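Local coordinates for protein ATP-citrate lyase beta-subunit (Chlorobium limicola, PDB 6HXJ) that probably takes part, as one of two kinds of subunit, in the ATP- and CoA-dependent cleavage of citrate to acetyl-CoA and oxaloacetate, at residues 2-15 against 206-220. Residues are numbered along the deposited sequence; the frame is centred on the assembly and turned at random.
Sequences AKILEGPAMKLFNK and AVMNVDYDARFRHAD
A chi1 of -165° swings Met208 CG away from the backbone N, and the extended chain beyond it reaches from strand 206-210 toward helix 6-15, while a chi1 of 66° in Ile4 sets CG1, and an extended chi2 carries CD1, alongside it. Both residues sit where the short, weakly bonded strand 3-4 forms an antiparallel edge of the sheet in what is probably the ATP-grasp part of the chain, before the chain turns into a helix that crosses one face nearly perpendicular to strand 206-210 (87°). Ile4 CD1 lies 3.8 Å from Met208 SD, and the methyl CE goes on to Leu12 CD1. Met208 SD also makes an oblique Met-aromatic contact, 5.2 Å from the centroid of the Phe13 ring, whose CE2 packs against Ala206 CB. Ala9 CB rests on Met208 CB (3.9 Å), where the helix and strand axes approach to 7.9 Å. Ile187 of the neighbouring strand 184-195 touches both Phe13 and Met208, continuing this apolar layer across the sheet.

The edge pairing is made by backbone bonds: Ala2 and Val210 exchange two, and Ile4 N donates to Met208 O (3.1 Å). At the C-terminal end of the helix, Lys15 stretches out to meet Asp220 from the opposite direction. Lys15 NZ, which also bridges to Glu182, approaches Asp220 OD2 from above the carboxylate plane at 2.8 Å.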
loop_
_atom_site.group_PDB
_atom_site.type_symbol
_atom_site.label_atom_id
_atom_site.label_comp_id
_atom_site.label_asym_id
_atom_site.label_seq_id
_atom_site.Cartn_x
_atom_site.Cartn_y
_atom_site.Cartn_z
ATOM N N ALA A 2 -37.388 -14.417 47.488
ATOM C CA ALA A 2 -38.111 -13.260 46.959
ATOM C C ALA A 2 -39.623 -13.491 46.945
ATOM O O ALA A 2 -40.138 -14.303 46.157
ATOM C CB ALA A 2 -37.594 -12.906 45.570
ATOM N N LYS A 3 -40.324 -12.791 47.862
ATOM C CA LYS A 3 -41.769 -12.899 47.989
ATOM C C LYS A 3 -42.387 -12.262 46.798
ATOM O O LYS A 3 -41.933 -11.218 46.357
ATOM C CB LYS A 3 -42.279 -12.239 49.267
ATOM C CG LYS A 3 -43.723 -12.629 49.579
ATOM C CD LYS A 3 -44.164 -12.084 50.931
ATOM C CE LYS A 3 -45.638 -12.250 51.188
ATOM N NZ LYS A 3 -46.015 -11.717 52.525
ATOM N N ILE A 4 -43.376 -12.916 46.235
ATOM C CA ILE A 4 -44.077 -12.420 45.071
ATOM C C ILE A 4 -45.540 -12.242 45.379
ATOM O O ILE A 4 -46.092 -12.953 46.231
ATOM C CB ILE A 4 -43.841 -13.313 43.842
ATOM C CG1 ILE A 4 -44.456 -14.713 44.034
ATOM C CG2 ILE A 4 -42.350 -13.373 43.515
ATOM C CD1 ILE A 4 -44.545 -15.531 42.824
ATOM N N LEU A 5 -46.174 -11.317 44.660
ATOM C CA LEU A 5 -47.586 -10.996 44.835
ATOM C C LEU A 5 -48.547 -12.117 44.501
ATOM O O LEU A 5 -48.210 -13.058 43.775
ATOM C CB LEU A 5 -47.970 -9.728 44.074
ATOM C CG LEU A 5 -47.420 -8.422 44.677
ATOM C CD1 LEU A 5 -47.653 -7.250 43.779
ATOM C CD2 LEU A 5 -48.014 -8.120 46.043
ATOM N N GLU A 6 -49.761 -11.992 45.051
ATOM C CA GLU A 6 -50.848 -12.952 44.886
ATOM C C GLU A 6 -51.102 -13.267 43.424
ATOM O O GLU A 6 -51.103 -14.439 43.070
ATOM C CB GLU A 6 -52.133 -12.446 45.527
ATOM C CG GLU A 6 -52.107 -12.415 47.038
ATOM C CD GLU A 6 -53.392 -11.881 47.639
ATOM O OE1 GLU A 6 -54.473 -12.427 47.313
ATOM O OE2 GLU A 6 -53.321 -10.931 48.454
ATOM N N GLY A 7 -51.286 -12.239 42.593
ATOM C CA GLY A 7 -51.535 -12.407 41.165
ATOM C C GLY A 7 -50.525 -13.307 40.486
ATOM O O GLY A 7 -50.866 -14.401 40.033
ATOM N N PRO A 8 -49.254 -12.870 40.476
ATOM C CA PRO A 8 -48.166 -13.668 39.884
ATOM C C PRO A 8 -48.154 -15.120 40.327
ATOM O O PRO A 8 -48.053 -16.016 39.491
ATOM C CB PRO A 8 -46.921 -12.954 40.403
ATOM C CG PRO A 8 -47.330 -11.559 40.553
ATOM C CD PRO A 8 -48.750 -11.575 40.971
ATOM N N ALA A 9 -48.248 -15.341 41.642
ATOM C CA ALA A 9 -48.271 -16.668 42.219
ATOM C C ALA A 9 -49.372 -17.482 41.550
ATOM O O ALA A 9 -49.104 -18.561 41.019
ATOM C CB ALA A 9 -48.518 -16.568 43.707
ATOM N N MET A 10 -50.591 -16.925 41.500
ATOM C CA MET A 10 -51.738 -17.570 40.868
ATOM C C MET A 10 -51.469 -17.891 39.413
ATOM O O MET A 10 -51.803 -18.980 38.966
ATOM C CB MET A 10 -52.981 -16.716 41.025
ATOM C CG MET A 10 -53.398 -16.599 42.450
ATOM S SD MET A 10 -55.117 -16.209 42.755
ATOM C CE MET A 10 -54.918 -15.251 44.270
ATOM N N LYS A 11 -50.812 -16.985 38.689
ATOM C CA LYS A 11 -50.466 -17.212 37.295
ATOM C C LYS A 11 -49.642 -18.495 37.138
ATOM O O LYS A 11 -49.920 -19.287 36.237
ATOM C CB LYS A 11 -49.731 -15.989 36.722
ATOM C CG LYS A 11 -49.097 -16.228 35.360
ATOM C CD LYS A 11 -48.796 -14.940 34.620
ATOM C CE LYS A 11 -47.564 -15.090 33.753
ATOM N NZ LYS A 11 -47.614 -14.190 32.570
ATOM N N LEU A 12 -48.656 -18.709 38.034
ATOM C CA LEU A 12 -47.790 -19.896 38.010
ATOM C C LEU A 12 -48.543 -21.110 38.424
ATOM O O LEU A 12 -48.268 -22.195 37.939
ATOM C CB LEU A 12 -46.593 -19.703 38.914
ATOM C CG LEU A 12 -45.833 -18.415 38.659
ATOM C CD1 LEU A 12 -44.446 -18.507 39.214
ATOM C CD2 LEU A 12 -45.772 -18.093 37.162
ATOM N N PHE A 13 -49.494 -20.945 39.325
ATOM C CA PHE A 13 -50.332 -22.054 39.729
ATOM C C PHE A 13 -51.082 -22.491 38.510
ATOM O O PHE A 13 -50.993 -23.653 38.135
ATOM C CB PHE A 13 -51.312 -21.614 40.795
ATOM C CG PHE A 13 -50.706 -21.512 42.155
ATOM C CD1 PHE A 13 -49.362 -21.788 42.356
ATOM C CD2 PHE A 13 -51.478 -21.152 43.246
ATOM C CE1 PHE A 13 -48.797 -21.687 43.623
ATOM C CE2 PHE A 13 -50.919 -21.069 44.514
ATOM C CZ PHE A 13 -49.582 -21.332 44.698
ATOM N N ASN A 14 -51.758 -21.538 37.853
ATOM C CA ASN A 14 -52.506 -21.729 36.628
ATOM C C ASN A 14 -51.675 -22.478 35.612
ATOM O O ASN A 14 -52.114 -23.495 35.088
ATOM C CB ASN A 14 -52.874 -20.378 36.083
ATOM C CG ASN A 14 -54.295 -20.259 35.718
ATOM O OD1 ASN A 14 -55.197 -20.621 36.472
ATOM N ND2 ASN A 14 -54.513 -19.885 34.472
ATOM N N LYS A 15 -50.453 -22.005 35.379
ATOM C CA LYS A 15 -49.501 -22.613 34.462
ATOM C C LYS A 15 -49.308 -24.119 34.730
ATOM O O LYS A 15 -49.317 -24.914 33.795
ATOM C CB LYS A 15 -48.171 -21.857 34.562
ATOM C CG LYS A 15 -47.034 -22.496 33.815
ATOM C CD LYS A 15 -45.940 -21.495 33.565
ATOM C CE LYS A 15 -44.625 -22.198 33.436
ATOM N NZ LYS A 15 -43.508 -21.242 33.220
ATOM N N ALA A 206 -52.453 -17.809 48.445
ATOM C CA ALA A 206 -51.204 -18.255 47.841
ATOM C C ALA A 206 -50.000 -17.411 48.251
ATOM O O ALA A 206 -49.848 -16.269 47.784
ATOM C CB ALA A 206 -51.344 -18.264 46.326
ATOM N N VAL A 207 -49.129 -17.996 49.105
ATOM C CA VAL A 207 -47.881 -17.369 49.579
ATOM C C VAL A 207 -46.683 -18.016 48.842
ATOM O O VAL A 207 -46.254 -19.100 49.213
ATOM C CB VAL A 207 -47.724 -17.441 51.125
ATOM C CG1 VAL A 207 -46.542 -16.602 51.592
ATOM C CG2 VAL A 207 -48.994 -16.996 51.843
ATOM N N MET A 208 -46.129 -17.357 47.823
ATOM C CA MET A 208 -45.030 -17.940 47.056
ATOM C C MET A 208 -43.737 -17.146 47.113
ATOM O O MET A 208 -43.712 -15.962 46.794
ATOM C CB MET A 208 -45.457 -18.127 45.596
ATOM C CG MET A 208 -44.587 -19.015 44.822
ATOM S SD MET A 208 -45.416 -19.245 43.252
ATOM C CE MET A 208 -44.303 -20.481 42.459
ATOM N N ASN A 209 -42.640 -17.830 47.433
ATOM C CA ASN A 209 -41.285 -17.252 47.392
ATOM C C ASN A 209 -40.488 -17.929 46.287
ATOM O O ASN A 209 -40.392 -19.160 46.282
ATOM C CB ASN A 209 -40.559 -17.397 48.721
ATOM C CG ASN A 209 -41.290 -16.740 49.852
ATOM O OD1 ASN A 209 -41.218 -15.524 50.043
ATOM N ND2 ASN A 209 -42.066 -17.525 50.587
ATOM N N VAL A 210 -39.971 -17.148 45.324
ATOM C CA VAL A 210 -39.175 -17.731 44.234
ATOM C C VAL A 210 -37.738 -17.243 44.307
ATOM O O VAL A 210 -37.463 -16.183 44.855
ATOM C CB VAL A 210 -39.783 -17.613 42.803
ATOM C CG1 VAL A 210 -41.055 -18.448 42.688
ATOM C CG2 VAL A 210 -40.026 -16.170 42.388
ATOM N N ASP A 211 -36.808 -18.029 43.782
ATOM C CA ASP A 211 -35.400 -17.626 43.774
ATOM C C ASP A 211 -35.175 -16.658 42.565
ATOM O O ASP A 211 -34.979 -17.112 41.430
ATOM C CB ASP A 211 -34.500 -18.875 43.759
ATOM C CG ASP A 211 -33.016 -18.633 43.475
ATOM O OD1 ASP A 211 -32.529 -17.490 43.717
ATOM O OD2 ASP A 211 -32.331 -19.593 43.066
ATOM N N TYR A 212 -35.258 -15.327 42.818
ATOM C CA TYR A 212 -35.197 -14.302 41.760
ATOM C C TYR A 212 -33.891 -14.246 40.977
ATOM O O TYR A 212 -33.930 -13.778 39.852
ATOM C CB TYR A 212 -35.584 -12.897 42.255
ATOM C CG TYR A 212 -36.244 -12.052 41.186
ATOM C CD1 TYR A 212 -37.465 -12.424 40.629
ATOM C CD2 TYR A 212 -35.643 -10.885 40.722
ATOM C CE1 TYR A 212 -38.061 -11.666 39.624
ATOM C CE2 TYR A 212 -36.238 -10.108 39.725
ATOM C CZ TYR A 212 -37.447 -10.502 39.181
ATOM O OH TYR A 212 -38.032 -9.742 38.195
ATOM N N ASP A 213 -32.777 -14.785 41.499
ATOM C CA ASP A 213 -31.493 -14.863 40.789
ATOM C C ASP A 213 -31.604 -15.728 39.527
ATOM O O ASP A 213 -30.809 -15.582 38.597
ATOM C CB ASP A 213 -30.434 -15.490 41.709
ATOM C CG ASP A 213 -30.063 -14.667 42.926
ATOM O OD1 ASP A 213 -29.695 -13.475 42.752
ATOM O OD2 ASP A 213 -30.065 -15.235 44.052
ATOM N N ALA A 214 -32.602 -16.613 39.521
ATOM C CA ALA A 214 -32.891 -17.580 38.481
ATOM C C ALA A 214 -33.668 -17.016 37.339
ATOM O O ALA A 214 -33.887 -17.735 36.375
ATOM C CB ALA A 214 -33.667 -18.723 39.082
ATOM N N ARG A 215 -34.054 -15.745 37.429
ATOM C CA ARG A 215 -34.917 -15.075 36.418
ATOM C C ARG A 215 -34.454 -15.282 34.972
ATOM O O ARG A 215 -35.316 -15.316 34.096
ATOM C CB ARG A 215 -35.024 -13.578 36.708
ATOM C CG ARG A 215 -36.163 -12.892 35.971
ATOM C CD ARG A 215 -35.827 -11.494 35.488
ATOM N NE ARG A 215 -36.754 -10.983 34.487
ATOM C CZ ARG A 215 -36.508 -10.940 33.182
ATOM N NH1 ARG A 215 -37.496 -11.073 32.314
ATOM N NH2 ARG A 215 -35.273 -10.771 32.746
ATOM N N PHE A 216 -33.155 -15.410 34.727
ATOM C CA PHE A 216 -32.639 -15.526 33.357
ATOM C C PHE A 216 -33.118 -16.843 32.708
ATOM O O PHE A 216 -33.030 -16.992 31.486
ATOM C CB PHE A 216 -31.098 -15.428 33.339
ATOM C CG PHE A 216 -30.417 -16.553 34.080
ATOM C CD1 PHE A 216 -30.201 -16.474 35.451
ATOM C CD2 PHE A 216 -30.058 -17.722 33.423
ATOM C CE1 PHE A 216 -29.656 -17.551 36.153
ATOM C CE2 PHE A 216 -29.511 -18.797 34.125
ATOM C CZ PHE A 216 -29.321 -18.707 35.488
ATOM N N ARG A 217 -33.546 -17.799 33.521
ATOM C CA ARG A 217 -34.014 -19.071 33.006
ATOM C C ARG A 217 -35.501 -18.966 32.702
ATOM O O ARG A 217 -36.037 -19.820 32.001
ATOM C CB ARG A 217 -33.815 -20.166 34.053
ATOM C CG ARG A 217 -32.390 -20.482 34.371
ATOM C CD ARG A 217 -32.270 -21.931 34.727
ATOM N NE ARG A 217 -32.542 -22.185 36.140
ATOM C CZ ARG A 217 -31.771 -22.941 36.916
ATOM N NH1 ARG A 217 -30.681 -23.511 36.424
ATOM N NH2 ARG A 217 -32.098 -23.151 38.185
ATOM N N HIS A 218 -36.180 -17.948 33.290
ATOM C CA HIS A 218 -37.628 -17.715 33.158
ATOM C C HIS A 218 -37.993 -16.430 32.440
ATOM O O HIS A 218 -38.010 -15.338 33.032
ATOM C CB HIS A 218 -38.327 -17.740 34.517
ATOM C CG HIS A 218 -37.887 -18.869 35.375
ATOM N ND1 HIS A 218 -36.747 -18.781 36.130
ATOM C CD2 HIS A 218 -38.410 -20.105 35.509
ATOM C CE1 HIS A 218 -36.620 -19.949 36.725
ATOM N NE2 HIS A 218 -37.598 -20.778 36.384
ATOM N N ALA A 219 -38.372 -16.580 31.174
ATOM C CA ALA A 219 -38.818 -15.478 30.322
ATOM C C ALA A 219 -40.299 -15.095 30.579
ATOM O O ALA A 219 -40.733 -14.008 30.187
ATOM C CB ALA A 219 -38.615 -15.844 28.873
ATOM N N ASP A 220 -41.040 -15.970 31.282
ATOM C CA ASP A 220 -42.435 -15.748 31.634
ATOM C C ASP A 220 -42.620 -14.980 32.955
ATOM O O ASP A 220 -43.763 -14.704 33.334
ATOM C CB ASP A 220 -43.202 -17.086 31.636
ATOM C CG ASP A 220 -43.001 -18.000 32.837
ATOM O OD1 ASP A 220 -41.828 -18.219 33.236
ATOM O OD2 ASP A 220 -44.011 -18.536 33.347
#